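Local coordinates for protein phthiocerol synthesis polyketide synthase type I PpsC (Mycobacterium tuberculosis, PDB 7AHB) that probably loads extender units onto the acyl carrier protein through its acyltransferase domain during assembly of the phthiocerol chain by a modular polyketide synthase, at residues S54-Q59 with I135-G140; G174-L179 with Q206-G211; P194-G199 with S210-L215. All coordinates share one frame; numbering follows the deposited sequence.

In the fold
The centre of interaction 1 lies about 2 Å from that of the chain, where two neighbouring strands of the parallel sheet run out into loops; a single hydrogen bond crosses it, from a glycine N to a histidine ring, with an arginine lying alongside. Interactions 2 and 3 belong to the smaller antiparallel sheet, their centres about 7 Å apart, and about 15 and 19 Å from that of interaction 1. Both use strand 207-211 and share Ser210 and Gly211, one pairing it with strand 175-179, the other with strand 197-201. Interaction 2 is a buried, regular ladder lined largely by apolar side chains, whereas interaction 3 is partly buried and ends in an exposed glutamate against a proline.

Interaction 1: residues S54-Q59 with I135-G140; sequences SGRGSQ and IGHSMG
His137 swings its ring anti to its own backbone N (chi1 169°), which sets ND1 beside Gly55, while bends at chi2 and chi3 turn the Arg56 chain so that its guanidinium reaches His137 and Ser138. Gly55 N donates to His137 ND1 at 3.3 Å, from 27° out of the ring plane. Arg56 NH1 lies in that plane at the ring edge, 3.9 Å from His137 CE1, with guanidinium and imidazole planes 61° apart. On the other branch Arg56 NH2 comes within 3.0 Å of Ser138 OG, which is near the guanidinium plane. Ser138 OG is hydrogen-bonded to His240 NE2, and Ser138 sits in a Gly-X-Ser-X-Gly sequence with a strained backbone of positive phi, consistent with the nucleophile elbow and Ser-His pair of acyltransferases. Ser54 OG accepts from Arg56 N at 3.2 Å, an ST turn at the start of the loop carrying the arginine. Gly140 CA makes a CA-H...O contact with Ser54 O at 3.4 Å. Strands 49-53 and 133-136 are neighbours in the parallel sheet; helix 300-308 covers Ile135, Phe300 meets the His137 ring edge-to-face, and Ile200 of strand 197-201 touches both Arg56 and His137.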
# COMPACT_ATOMS: atom_id res chain seq x y z
N SER A 54 -0.54 -1.86 -0.94
CA SER A 54 -1.02 -0.54 -1.27
C SER A 54 -1.11 0.32 -0.02
O SER A 54 -1.25 -0.18 1.10
CB SER A 54 -2.39 -0.62 -1.93
OG SER A 54 -2.90 0.68 -2.16
N GLY A 55 -1.04 1.62 -0.23
CA GLY A 55 -1.14 2.58 0.85
C GLY A 55 -2.51 3.15 1.07
O GLY A 55 -2.71 3.95 1.99
N ARG A 56 -3.48 2.78 0.24
CA ARG A 56 -4.82 3.34 0.34
C ARG A 56 -5.76 2.37 1.04
O ARG A 56 -5.77 1.17 0.75
CB ARG A 56 -5.38 3.67 -1.05
CG ARG A 56 -4.79 4.90 -1.76
CD ARG A 56 -4.93 6.21 -0.95
NE ARG A 56 -3.69 6.46 -0.18
CZ ARG A 56 -2.49 6.74 -0.72
NH1 ARG A 56 -2.36 6.82 -2.05
NH2 ARG A 56 -1.41 6.93 0.06
N GLY A 57 -6.58 2.90 1.95
CA GLY A 57 -7.66 2.12 2.52
C GLY A 57 -8.80 2.03 1.53
O GLY A 57 -9.19 3.03 0.93
N SER A 58 -9.32 0.81 1.34
CA SER A 58 -10.32 0.56 0.31
C SER A 58 -11.44 -0.30 0.87
O SER A 58 -11.96 -1.19 0.19
CB SER A 58 -9.70 -0.09 -0.92
OG SER A 58 -8.40 0.42 -1.16
N GLN A 59 -11.83 -0.05 2.11
CA GLN A 59 -12.88 -0.83 2.73
C GLN A 59 -14.14 -0.81 1.88
O GLN A 59 -14.52 0.21 1.30
CB GLN A 59 -13.18 -0.28 4.12
CG GLN A 59 -13.72 1.16 4.10
CD GLN A 59 -13.84 1.73 5.51
OE1 GLN A 59 -14.31 1.04 6.45
NE2 GLN A 59 -13.37 2.98 5.68
N ILE A 135 6.94 -5.18 -2.22
CA ILE A 135 7.00 -3.76 -2.51
C ILE A 135 5.91 -3.10 -1.68
O ILE A 135 4.76 -3.56 -1.70
CB ILE A 135 6.77 -3.46 -4.00
CG1 ILE A 135 7.99 -3.86 -4.80
CG2 ILE A 135 6.49 -1.98 -4.20
CD1 ILE A 135 7.77 -3.83 -6.31
N GLY A 136 6.28 -2.07 -0.91
CA GLY A 136 5.31 -1.25 -0.21
C GLY A 136 5.09 0.11 -0.86
O GLY A 136 6.03 0.87 -1.08
N HIS A 137 3.84 0.39 -1.20
CA HIS A 137 3.39 1.64 -1.82
C HIS A 137 2.89 2.55 -0.71
O HIS A 137 1.95 2.19 -0.00
CB HIS A 137 2.30 1.31 -2.84
CG HIS A 137 1.54 2.48 -3.38
ND1 HIS A 137 0.60 3.16 -2.63
CD2 HIS A 137 1.50 3.02 -4.62
CE1 HIS A 137 0.06 4.11 -3.38
NE2 HIS A 137 0.60 4.05 -4.58
N SER A 138 3.53 3.70 -0.55
CA SER A 138 3.17 4.69 0.46
C SER A 138 3.09 3.99 1.81
O SER A 138 4.00 3.23 2.17
CB SER A 138 1.88 5.41 -0.01
OG SER A 138 1.42 6.29 1.00
N MET A 139 2.05 4.22 2.60
CA MET A 139 2.04 3.66 3.95
C MET A 139 2.02 2.13 3.94
O MET A 139 2.30 1.51 4.96
CB MET A 139 0.82 4.16 4.75
CG MET A 139 0.36 5.57 4.48
SD MET A 139 1.44 6.98 4.97
CE MET A 139 0.59 8.26 4.07
N GLY A 140 1.69 1.52 2.81
CA GLY A 140 1.78 0.08 2.69
C GLY A 140 3.18 -0.49 2.89
O GLY A 140 3.32 -1.71 3.01

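Interaction 2: residues G174-L179 with Q206-G211; sequences GTMALL and QTVISG
Ala177 and Ile209 form the middle of a backbone ladder, with Ala177 N donating to Ile209 O and Ile209 N to Ala177 O, both at 2.9 Å. The same reciprocal bonding joins Thr175 to Gly211 and Leu179 to Thr207, six bonds in all. Between these hydrogen-bonded pairs lie the non-hydrogen-bonded pairs Met176-Ser210 and Leu178-Val208, where CA-H groups approach carbonyls; Met176 CA is 3.0 Å from Ile209 O. The strands run antiparallel, their directions 158° apart, as the two inner strands of the four-stranded antiparallel sheet in the smaller, ferredoxin-like subdomain of the acyltransferase fold. Apolar contacts follow the two faces. On one, the Met176 chain bends at chi3 (83°), bringing CE against Val208 CG1 and Ser210 CB, each 3.6 Å away. Leu178 CD1 meets Val208 CG2 at 3.6 Å, and Leu178 CD2 lies against Gln206 NE2. On the other face Leu179 crosses Ile209 at about a right angle, Leu179 CD1 touching Ile209 CG2 at 3.6 Å, and Ile216 of helix 213-225 packs on Ala177 and Ile209. Polar side chains bond elsewhere: Ser210 OG to Pro239 O, Thr175 OG1 to Ile235 O, Thr207 OG1 to Leu181 O.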
# COMPACT_ATOMS: atom_id res chain seq x y z
N GLY A 174 -5.69 18.38 3.66
CA GLY A 174 -4.94 17.98 2.49
C GLY A 174 -5.66 16.87 1.76
O GLY A 174 -6.59 16.26 2.29
N THR A 175 -5.23 16.63 0.53
CA THR A 175 -5.73 15.49 -0.24
C THR A 175 -4.71 15.23 -1.33
O THR A 175 -3.64 15.85 -1.38
CB THR A 175 -7.15 15.74 -0.77
OG1 THR A 175 -7.66 14.51 -1.30
CG2 THR A 175 -7.17 16.81 -1.82
N MET A 176 -5.03 14.29 -2.22
CA MET A 176 -4.15 13.98 -3.33
C MET A 176 -5.00 13.77 -4.57
O MET A 176 -6.22 13.63 -4.47
CB MET A 176 -3.29 12.74 -3.06
CG MET A 176 -2.58 12.77 -1.74
SD MET A 176 -1.60 11.21 -1.51
CE MET A 176 -0.20 11.59 -2.35
N ALA A 177 -4.35 13.73 -5.73
CA ALA A 177 -5.06 13.56 -6.99
C ALA A 177 -4.20 12.74 -7.94
O ALA A 177 -2.98 12.96 -8.02
CB ALA A 177 -5.38 14.90 -7.63
N LEU A 178 -4.83 11.82 -8.65
CA LEU A 178 -4.16 11.02 -9.67
C LEU A 178 -4.34 11.72 -11.01
O LEU A 178 -5.47 12.04 -11.40
CB LEU A 178 -4.75 9.61 -9.72
CG LEU A 178 -4.16 8.63 -10.73
CD1 LEU A 178 -2.75 8.22 -10.39
CD2 LEU A 178 -5.06 7.38 -10.81
N LEU A 179 -3.23 11.94 -11.72
CA LEU A 179 -3.25 12.66 -12.99
C LEU A 179 -2.70 11.77 -14.10
O LEU A 179 -1.75 11.01 -13.88
CB LEU A 179 -2.41 13.93 -12.91
CG LEU A 179 -2.39 14.72 -11.61
CD1 LEU A 179 -1.38 15.87 -11.71
CD2 LEU A 179 -3.78 15.24 -11.28
N GLN A 206 1.14 7.95 -15.25
CA GLN A 206 0.32 8.53 -14.20
C GLN A 206 1.18 8.97 -13.02
O GLN A 206 2.14 8.29 -12.65
CB GLN A 206 -0.73 7.53 -13.70
CG GLN A 206 -1.84 7.24 -14.72
CD GLN A 206 -2.91 6.33 -14.14
OE1 GLN A 206 -2.61 5.26 -13.61
NE2 GLN A 206 -4.17 6.76 -14.23
N THR A 207 0.78 10.08 -12.40
CA THR A 207 1.49 10.67 -11.28
C THR A 207 0.46 11.20 -10.30
O THR A 207 -0.60 11.68 -10.71
CB THR A 207 2.42 11.82 -11.74
OG1 THR A 207 3.28 11.38 -12.82
CG2 THR A 207 3.25 12.33 -10.61
N VAL A 208 0.77 11.14 -9.02
CA VAL A 208 -0.12 11.62 -7.97
C VAL A 208 0.49 12.88 -7.38
O VAL A 208 1.69 12.91 -7.07
CB VAL A 208 -0.36 10.56 -6.87
CG1 VAL A 208 -1.26 11.15 -5.78
CG2 VAL A 208 -0.98 9.32 -7.47
N ILE A 209 -0.34 13.92 -7.23
CA ILE A 209 0.05 15.15 -6.57
C ILE A 209 -0.63 15.21 -5.21
O ILE A 209 -1.69 14.61 -4.96
CB ILE A 209 -0.29 16.39 -7.42
CG1 ILE A 209 -1.78 16.43 -7.75
CG2 ILE A 209 0.56 16.42 -8.67
CD1 ILE A 209 -2.23 17.78 -8.44
N SER A 210 -0.03 15.98 -4.32
CA SER A 210 -0.49 16.03 -2.95
C SER A 210 -0.41 17.46 -2.45
O SER A 210 0.54 18.17 -2.78
CB SER A 210 0.36 15.09 -2.04
OG SER A 210 -0.06 15.21 -0.71
N GLY A 211 -1.41 17.88 -1.67
CA GLY A 211 -1.38 19.21 -1.11
C GLY A 211 -2.75 19.68 -0.65
O GLY A 211 -3.70 18.90 -0.51

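Interaction 3: residues P194-G199 with S210-L215; sequences PEVSLG and SGPPLL
Ser197 pairs with Ser210 in the beta hairpin of strands 197-201 and 207-211, near the point where the second strand gives way to helix 213-225. This is the tight part of the contact. Ser197 N donates to Ser210 O at 2.9 Å in a nearly straight bond (169° at the hydrogen), and Ser210 N returns a bond to Ser197 O at 3.0 Å. The hydroxyl of Ser197, placed between its backbone N and carbonyl carbon (chi1 64°), is held by hydrogen bonds with His240 O and Asn241 ND2. Just before the bridge, Val196 CA sits 3.3 Å from Ser210 O. Val196 CG2 lies 3.9 Å from Leu215 CB in the helix, while Ile216 and Leu219 of that helix add to its buried surroundings. Gly211 adopts a backbone with positive phi and precedes Pro212, the N-cap residue of the helix. The packing is looser on the solvent side. There the exposed Glu195 extends beyond CG and crosses the Pro212 ring at about a right angle; its carboxylate oxygen OE1 stops 3.5 Å from Pro212 CG and 4.0 Å from Leu215 CD1.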
# COMPACT_ATOMS: atom_id res chain seq x y z
N PRO A 194 3.91 26.11 -4.87
CA PRO A 194 4.88 25.68 -3.86
C PRO A 194 4.31 24.77 -2.78
O PRO A 194 5.08 24.02 -2.17
CB PRO A 194 5.38 27.00 -3.27
CG PRO A 194 4.33 28.00 -3.59
CD PRO A 194 3.79 27.57 -4.93
N GLU A 195 3.01 24.82 -2.51
CA GLU A 195 2.40 23.99 -1.49
C GLU A 195 2.00 22.61 -2.00
O GLU A 195 1.66 21.74 -1.19
CB GLU A 195 1.15 24.69 -0.92
CG GLU A 195 1.49 26.03 -0.24
CD GLU A 195 0.27 26.76 0.27
OE1 GLU A 195 -0.65 26.11 0.78
OE2 GLU A 195 0.23 28.00 0.16
N VAL A 196 2.05 22.38 -3.31
CA VAL A 196 1.68 21.10 -3.91
C VAL A 196 2.95 20.37 -4.29
O VAL A 196 3.88 20.98 -4.83
CB VAL A 196 0.79 21.31 -5.14
CG1 VAL A 196 0.51 19.99 -5.82
CG2 VAL A 196 -0.53 22.01 -4.70
N SER A 197 2.98 19.04 -4.02
CA SER A 197 4.14 18.21 -4.32
C SER A 197 3.80 17.08 -5.29
O SER A 197 2.64 16.68 -5.43
CB SER A 197 4.71 17.58 -3.02
OG SER A 197 3.75 16.70 -2.46
N LEU A 198 4.83 16.53 -5.94
CA LEU A 198 4.70 15.25 -6.61
C LEU A 198 4.73 14.18 -5.52
O LEU A 198 5.75 14.01 -4.85
CB LEU A 198 5.84 15.05 -7.61
CG LEU A 198 5.69 13.86 -8.55
CD1 LEU A 198 6.47 14.07 -9.86
CD2 LEU A 198 6.15 12.56 -7.87
N GLY A 199 3.62 13.48 -5.31
CA GLY A 199 3.50 12.57 -4.19
C GLY A 199 3.84 11.13 -4.50
O GLY A 199 4.50 10.45 -3.70
N SER A 210 -0.03 15.98 -4.32
CA SER A 210 -0.49 16.03 -2.95
C SER A 210 -0.41 17.46 -2.45
O SER A 210 0.54 18.17 -2.78
CB SER A 210 0.36 15.09 -2.04
OG SER A 210 -0.06 15.21 -0.71
N GLY A 211 -1.41 17.88 -1.67
CA GLY A 211 -1.38 19.21 -1.11
C GLY A 211 -2.75 19.68 -0.65
O GLY A 211 -3.70 18.90 -0.51
N PRO A 212 -2.86 20.96 -0.36
CA PRO A 212 -4.14 21.52 0.16
C PRO A 212 -5.29 21.27 -0.80
O PRO A 212 -5.13 21.39 -2.03
CB PRO A 212 -3.84 23.02 0.30
CG PRO A 212 -2.34 23.12 0.40
CD PRO A 212 -1.78 21.97 -0.43
N PRO A 213 -6.48 20.95 -0.28
CA PRO A 213 -7.54 20.45 -1.17
C PRO A 213 -8.03 21.46 -2.19
O PRO A 213 -8.38 21.06 -3.31
CB PRO A 213 -8.67 20.04 -0.20
CG PRO A 213 -8.36 20.77 1.08
CD PRO A 213 -6.85 20.82 1.14
N LEU A 214 -8.08 22.75 -1.84
CA LEU A 214 -8.49 23.76 -2.82
C LEU A 214 -7.53 23.80 -4.00
O LEU A 214 -7.95 24.02 -5.14
CB LEU A 214 -8.56 25.14 -2.16
CG LEU A 214 -9.73 25.39 -1.20
CD1 LEU A 214 -9.75 26.84 -0.68
CD2 LEU A 214 -11.06 25.06 -1.87
N LEU A 215 -6.24 23.61 -3.73
CA LEU A 215 -5.23 23.67 -4.79
C LEU A 215 -5.20 22.39 -5.61
O LEU A 215 -4.98 22.44 -6.82
CB LEU A 215 -3.86 23.96 -4.18
CG LEU A 215 -3.77 25.28 -3.42
CD1 LEU A 215 -2.47 25.40 -2.70
CD2 LEU A 215 -3.95 26.49 -4.38